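Local coordinates for glucose-permease IIA component (Mycoplasma capricolum, PDB 2GPR), which accepts a phosphoryl group from phospho-HPr on a histidine and passes it to the EIIB domain during glucose uptake by the sugar phosphotransferase system, at residues I18-L21 with D22-E25; E100-A103 with G104-L107; T129-G132 with G133-L136. All coordinates share one frame; numbering follows the deposited sequence.

Followed from the N terminus, the three contacts come in series, each a local turn within one continuous run of chain, and none nests in or crosses another. Interaction 1 (18-25) closes the tight turn that leaves strand 16-19 and leads toward helix 27-30. Interaction 2 (100-107) folds the chain from strand 100-101 into strand 106-110, which belongs to a different sheet. Interaction 3 (129-136) takes in the end of strand 124-130 and the loop toward strand 149-153. All three reach the large antiparallel sheet, interactions 1 and 2 by its two outermost strands; the centres of interactions 1 and 2 lie about 24 Å apart, on opposite sides of the chain's centre.

Interaction 1: I18-L21 with D22-E25; sequences IITL and DEVE
Glu23 folds back onto Thr20, the two side chains crossing at a slant. Glu23 CB lies 3.4 Å from Thr20 O. Glu23 CG, placed beside its own backbone N (chi1 -70°), comes 3.6 Å from Thr20 OG1, and a bend at chi2 (148°) brings the carboxylate up to the hydroxyl and the N-H of Thr20. There the two oxygens part company. Glu23 OE1 rests 3.2 Å from Ile19 CB, whereas Glu23 OE2 accepts a hydrogen bond from Thr20 N at 3.2 Å, met from above the carboxylate plane (75° out of it). Thr20 OG1 also donates to Glu23 OE2, at a modelled length so short that its exact value is doubtful.

The backbone reinforces this grip: Glu23 N bonds to Thr20 O (3.0 Å) and Val24 N to Leu21 O (3.0 Å), two successive i to i+3 links that wind the chain into a compact turn. Asp22 OD1 also approaches Thr20 OG1, but its carboxylate is engaged in a salt bridge to Arg32. On the apolar flank, Leu21 CD2 stands 4.2 Å from Val24 CG2.

The turn hangs from strand 16-19, where Ile19 pairs through its backbone with Ala39 of strand 36-42. Val24 packs on that same alanine, and Lys123, in the loop before strand 124-130, bonds to Glu23 O; the chain then leads to helix 27-30.

Interaction 2: E100-A103 with G104-L107; sequences EVNA and GDKL
Asp105 reaches back across the turn to Asn102. Its CG lies beside its own backbone N (chi1 -73°), which lets Asp105 OD2 take a hydrogen bond from Asn102 N at 2.6 Å, the donor standing above the carboxylate plane. In return Asp105 N donates to Asn102 O at 2.7 Å, the closing bond of a type II beta turn running from Asn102 to Asp105, so both backbone polar groups of Asn102 are held by one residue. Gly104, third in the turn, takes the positive phi of 93° and, lacking a CB, avoids crowding Ala103 O.

Beneath the turn, Val101 CG1 and Leu107 CD2 are 4.1 Å apart, the two side chains crossing at about a right angle. Leu107 holds CG beside its backbone N, opposite the carbonyl carbon, and CD2 is the branch that meets the valine. Val101 also touches Ile67 and Leu107 touches Phe65, both of strand 64-68, and Ser52 OG accepts from Ala103 N.

Chemically, the turn is held by a carboxylate as well as by main chain. Asp105 OD2 also lies 3.1 Å from Asn102 O, an acceptor beside an acceptor; the N-H would tend to stabilise the negative charge and the carbonyl to oppose it.

Interaction 3: T129-G132 with G133-L136; sequences TNNG and GKTL
Lys134 bends back over the turn to donate from NZ to Asn131 OD1, 2.7 Å away. The amine approaches from above the carbonyl plane of the amide (48° out of it) instead of head-on. The same oxygen accepts from Gly132 N as well, although the modelled 2.5 Å between Gly132 N and Asn131 OD1 is very short and its exact value doubtful. If both bonds hold as modelled, two donors meet at OD1 and would restrict rotation of the amide. Asn131 presents this oxygen by setting CG between its backbone N and carbonyl carbon (chi1 53°), whereas the lysine chain curls through bends at chi2, chi3 and chi4 to bring its tip back.

A weak backbone bond runs from Gly133 N to Asn131 O, 3.4 Å long. With Gly132 between them at positive phi (104°), it approximates a classic gamma turn. Outside these polar links the packing is slight: Asn131 CB lies 3.8 Å from Lys134 CA, and the two side chains cross at about a right angle. Asn131 ND2 and Lys134 CB come too close in the model, so fine detail there is doubtful.

Asn131 and Leu136 both touch Leu153 of strand 149-153. The arrangement is a glycine-containing surface connection leading from strand 124-130 toward strand 149-153 in the antiparallel beta-sandwich of the glucose-type EIIA fold, away from His78, the probable phosphorylation site.

Interaction 1: I18-L21 with D22-E25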
loop_
_atom_site.group_PDB
_atom_site.type_symbol
_atom_site.label_atom_id
_atom_site.label_comp_id
_atom_site.label_asym_id
_atom_site.label_seq_id
_atom_site.Cartn_x
_atom_site.Cartn_y
_atom_site.Cartn_z
ATOM N N ILE A 18 0.388 -5.371 10.328
ATOM C CA ILE A 18 1.475 -5.299 9.412
ATOM C C ILE A 18 2.202 -6.630 9.568
ATOM O O ILE A 18 2.374 -7.106 10.684
ATOM C CB ILE A 18 2.377 -4.102 9.677
ATOM C CG1 ILE A 18 1.553 -2.804 9.531
ATOM C CG2 ILE A 18 3.584 -4.101 8.722
ATOM C CD1 ILE A 18 0.914 -2.635 8.136
ATOM N N ILE A 19 2.477 -7.293 8.459
ATOM C CA ILE A 19 3.169 -8.563 8.431
ATOM C C ILE A 19 4.298 -8.315 7.451
ATOM O O ILE A 19 4.320 -7.246 6.858
ATOM C CB ILE A 19 2.233 -9.699 7.949
ATOM C CG1 ILE A 19 1.848 -9.511 6.469
ATOM C CG2 ILE A 19 0.933 -9.702 8.739
ATOM C CD1 ILE A 19 0.445 -10.016 6.185
ATOM N N THR A 20 5.201 -9.281 7.254
ATOM C CA THR A 20 6.335 -9.130 6.336
ATOM C C THR A 20 5.999 -9.635 4.966
ATOM O O THR A 20 4.962 -10.283 4.784
ATOM C CB THR A 20 7.636 -9.809 6.852
ATOM O OG1 THR A 20 7.433 -11.199 7.102
ATOM C CG2 THR A 20 8.158 -9.129 8.114
ATOM N N LEU A 21 6.877 -9.323 4.011
ATOM C CA LEU A 21 6.676 -9.746 2.651
ATOM C C LEU A 21 6.886 -11.250 2.553
ATOM O O LEU A 21 6.373 -11.971 1.683
ATOM C CB LEU A 21 7.615 -9.035 1.666
ATOM C CG LEU A 21 7.207 -7.601 1.315
ATOM C CD1 LEU A 21 8.191 -7.063 0.285
ATOM C CD2 LEU A 21 5.766 -7.506 0.774
ATOM N N ASP A 22 7.651 -11.732 3.449
ATOM C CA ASP A 22 7.911 -13.127 3.435
ATOM C C ASP A 22 6.647 -13.869 3.825
ATOM O O ASP A 22 6.476 -15.053 3.548
ATOM C CB ASP A 22 9.119 -13.485 4.323
ATOM C CG ASP A 22 10.048 -12.307 4.543
ATOM O OD1 ASP A 22 9.410 -11.205 4.791
ATOM O OD2 ASP A 22 11.237 -12.401 4.436
ATOM N N GLU A 23 5.711 -13.159 4.442
ATOM C CA GLU A 23 4.471 -13.788 4.807
ATOM C C GLU A 23 3.424 -13.697 3.706
ATOM O O GLU A 23 2.247 -13.988 3.938
ATOM C CB GLU A 23 3.921 -13.241 6.106
ATOM C CG GLU A 23 4.769 -13.663 7.321
ATOM C CD GLU A 23 4.784 -12.619 8.425
ATOM O OE1 GLU A 23 3.600 -12.437 8.972
ATOM O OE2 GLU A 23 5.795 -11.989 8.760
ATOM N N VAL A 24 3.859 -13.275 2.510
ATOM C CA VAL A 24 3.007 -13.123 1.333
ATOM C C VAL A 24 3.214 -14.260 0.353
ATOM O O VAL A 24 4.340 -14.578 -0.018
ATOM C CB VAL A 24 3.285 -11.811 0.655
ATOM C CG1 VAL A 24 2.432 -11.685 -0.608
ATOM C CG2 VAL A 24 3.060 -10.665 1.622
ATOM N N GLU A 25 2.115 -14.892 -0.036
ATOM C CA GLU A 25 2.123 -16.066 -0.897
ATOM C C GLU A 25 2.138 -15.738 -2.378
ATOM O O GLU A 25 1.184 -16.029 -3.088
ATOM C CB GLU A 25 0.905 -16.939 -0.582
ATOM C CG GLU A 25 -0.356 -16.081 -0.512
ATOM C CD GLU A 25 -0.484 -15.438 0.832
ATOM O OE1 GLU A 25 -0.391 -16.313 1.802
ATOM O OE2 GLU A 25 -0.530 -14.224 1.006
#

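Interaction 2: E100-A103 with G104-L107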
loop_
_atom_site.group_PDB
_atom_site.type_symbol
_atom_site.label_atom_id
_atom_site.label_comp_id
_atom_site.label_asym_id
_atom_site.label_seq_id
_atom_site.Cartn_x
_atom_site.Cartn_y
_atom_site.Cartn_z
ATOM N N GLU A 100 -3.622 13.947 -7.304
ATOM C CA GLU A 100 -2.754 14.090 -6.216
ATOM C C GLU A 100 -3.572 13.720 -4.942
ATOM O O GLU A 100 -4.800 13.949 -4.869
ATOM C CB GLU A 100 -2.262 15.520 -6.056
ATOM C CG GLU A 100 -0.759 15.687 -6.292
ATOM C CD GLU A 100 -0.178 16.913 -5.586
ATOM O OE1 GLU A 100 0.090 16.864 -4.326
ATOM O OE2 GLU A 100 0.043 17.995 -6.252
ATOM N N VAL A 101 -2.950 12.976 -4.013
ATOM C CA VAL A 101 -3.644 12.559 -2.819
ATOM C C VAL A 101 -2.875 12.962 -1.597
ATOM O O VAL A 101 -1.679 13.181 -1.662
ATOM C CB VAL A 101 -3.893 11.070 -2.763
ATOM C CG1 VAL A 101 -5.092 10.676 -3.618
ATOM C CG2 VAL A 101 -2.634 10.309 -3.194
ATOM N N ASN A 102 -3.590 12.994 -0.466
ATOM C CA ASN A 102 -2.990 13.279 0.847
ATOM C C ASN A 102 -3.011 12.016 1.682
ATOM O O ASN A 102 -4.004 11.250 1.643
ATOM C CB ASN A 102 -3.632 14.448 1.630
ATOM C CG ASN A 102 -3.269 15.830 1.099
ATOM O OD1 ASN A 102 -4.100 16.753 1.087
ATOM N ND2 ASN A 102 -2.016 15.994 0.674
ATOM N N ALA A 103 -1.906 11.767 2.381
ATOM C CA ALA A 103 -1.817 10.570 3.171
ATOM C C ALA A 103 -2.969 10.492 4.115
ATOM O O ALA A 103 -3.321 11.465 4.757
ATOM C CB ALA A 103 -0.499 10.507 3.887
ATOM N N GLY A 104 -3.583 9.341 4.165
ATOM C CA GLY A 104 -4.796 9.167 4.937
ATOM C C GLY A 104 -6.078 9.400 4.086
ATOM O O GLY A 104 -7.186 9.202 4.553
ATOM N N ASP A 105 -5.944 9.856 2.824
ATOM C CA ASP A 105 -7.147 10.005 1.972
ATOM C C ASP A 105 -7.623 8.624 1.593
ATOM O O ASP A 105 -6.846 7.686 1.584
ATOM C CB ASP A 105 -6.938 10.754 0.667
ATOM C CG ASP A 105 -6.750 12.199 0.854
ATOM O OD1 ASP A 105 -7.192 12.617 2.001
ATOM O OD2 ASP A 105 -6.174 12.879 0.050
ATOM N N LYS A 106 -8.911 8.486 1.323
ATOM C CA LYS A 106 -9.418 7.206 0.999
ATOM C C LYS A 106 -9.109 6.889 -0.433
ATOM O O LYS A 106 -9.306 7.745 -1.298
ATOM C CB LYS A 106 -10.894 7.148 1.266
ATOM C CG LYS A 106 -11.383 5.723 1.346
ATOM C CD LYS A 106 -12.797 5.606 1.873
ATOM C CE LYS A 106 -13.683 6.757 1.462
ATOM N NZ LYS A 106 -14.932 6.817 2.253
ATOM N N LEU A 107 -8.657 5.676 -0.750
ATOM C CA LEU A 107 -8.438 5.405 -2.156
ATOM C C LEU A 107 -9.622 4.663 -2.715
ATOM O O LEU A 107 -10.250 5.064 -3.709
ATOM C CB LEU A 107 -7.139 4.660 -2.401
ATOM C CG LEU A 107 -5.990 5.437 -1.817
ATOM C CD1 LEU A 107 -4.717 4.618 -1.870
ATOM C CD2 LEU A 107 -5.837 6.779 -2.540
#

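Interaction 3: T129-G132 with G133-L136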
loop_
_atom_site.group_PDB
_atom_site.type_symbol
_atom_site.label_atom_id
_atom_site.label_comp_id
_atom_site.label_asym_id
_atom_site.label_seq_id
_atom_site.Cartn_x
_atom_site.Cartn_y
_atom_site.Cartn_z
ATOM N N THR A 129 8.466 0.874 -4.966
ATOM C CA THR A 129 8.870 0.559 -6.296
ATOM C C THR A 129 10.046 1.437 -6.726
ATOM O O THR A 129 10.738 1.177 -7.690
ATOM C CB THR A 129 7.675 0.569 -7.257
ATOM O OG1 THR A 129 7.379 -0.799 -7.624
ATOM C CG2 THR A 129 7.960 1.462 -8.497
ATOM N N ASN A 130 10.295 2.461 -5.937
ATOM C CA ASN A 130 11.376 3.337 -6.194
ATOM C C ASN A 130 11.713 4.182 -4.963
ATOM O O ASN A 130 10.885 4.890 -4.420
ATOM C CB ASN A 130 11.097 4.136 -7.447
ATOM C CG ASN A 130 12.089 5.262 -7.649
ATOM O OD1 ASN A 130 11.787 6.274 -8.317
ATOM N ND2 ASN A 130 13.259 5.127 -7.077
ATOM N N ASN A 131 12.962 4.151 -4.549
ATOM C CA ASN A 131 13.378 4.917 -3.379
ATOM C C ASN A 131 14.583 5.828 -3.502
ATOM O O ASN A 131 14.456 7.031 -3.601
ATOM C CB ASN A 131 13.549 4.033 -2.138
ATOM C CG ASN A 131 14.465 2.848 -2.379
ATOM O OD1 ASN A 131 15.316 2.818 -3.267
ATOM N ND2 ASN A 131 14.227 1.817 -1.613
ATOM N N GLY A 132 15.773 5.253 -3.377
ATOM C CA GLY A 132 17.020 6.033 -3.334
ATOM C C GLY A 132 17.483 6.072 -1.875
ATOM O O GLY A 132 18.587 5.610 -1.519
ATOM N N GLY A 133 16.544 6.568 -1.018
ATOM C CA GLY A 133 16.672 6.634 0.418
ATOM C C GLY A 133 16.278 5.296 0.915
ATOM O O GLY A 133 15.676 5.161 1.929
ATOM N N LYS A 134 16.594 4.319 0.101
ATOM C CA LYS A 134 16.259 2.925 0.251
ATOM C C LYS A 134 16.424 2.301 1.611
ATOM O O LYS A 134 16.680 1.056 1.702
ATOM C CB LYS A 134 16.899 2.038 -0.793
ATOM C CG LYS A 134 18.316 1.679 -0.468
ATOM C CD LYS A 134 19.191 1.659 -1.715
ATOM C CE LYS A 134 19.165 2.993 -2.447
ATOM N NZ LYS A 134 17.933 3.252 -3.204
ATOM N N THR A 135 16.255 3.093 2.663
ATOM C CA THR A 135 16.296 2.469 3.950
ATOM C C THR A 135 15.006 2.595 4.687
ATOM O O THR A 135 14.508 3.702 4.848
ATOM C CB THR A 135 17.538 2.799 4.829
ATOM O OG1 THR A 135 17.278 3.880 5.703
ATOM C CG2 THR A 135 18.720 3.131 3.907
ATOM N N LEU A 136 14.482 1.457 5.135
ATOM C CA LEU A 136 13.352 1.496 6.023
ATOM C C LEU A 136 13.947 1.442 7.429
ATOM O O LEU A 136 14.079 0.311 7.885
ATOM C CB LEU A 136 12.478 0.242 5.836
ATOM C CG LEU A 136 11.577 0.248 4.600
ATOM C CD1 LEU A 136 10.214 0.843 4.957
ATOM C CD2 LEU A 136 12.250 1.080 3.507
#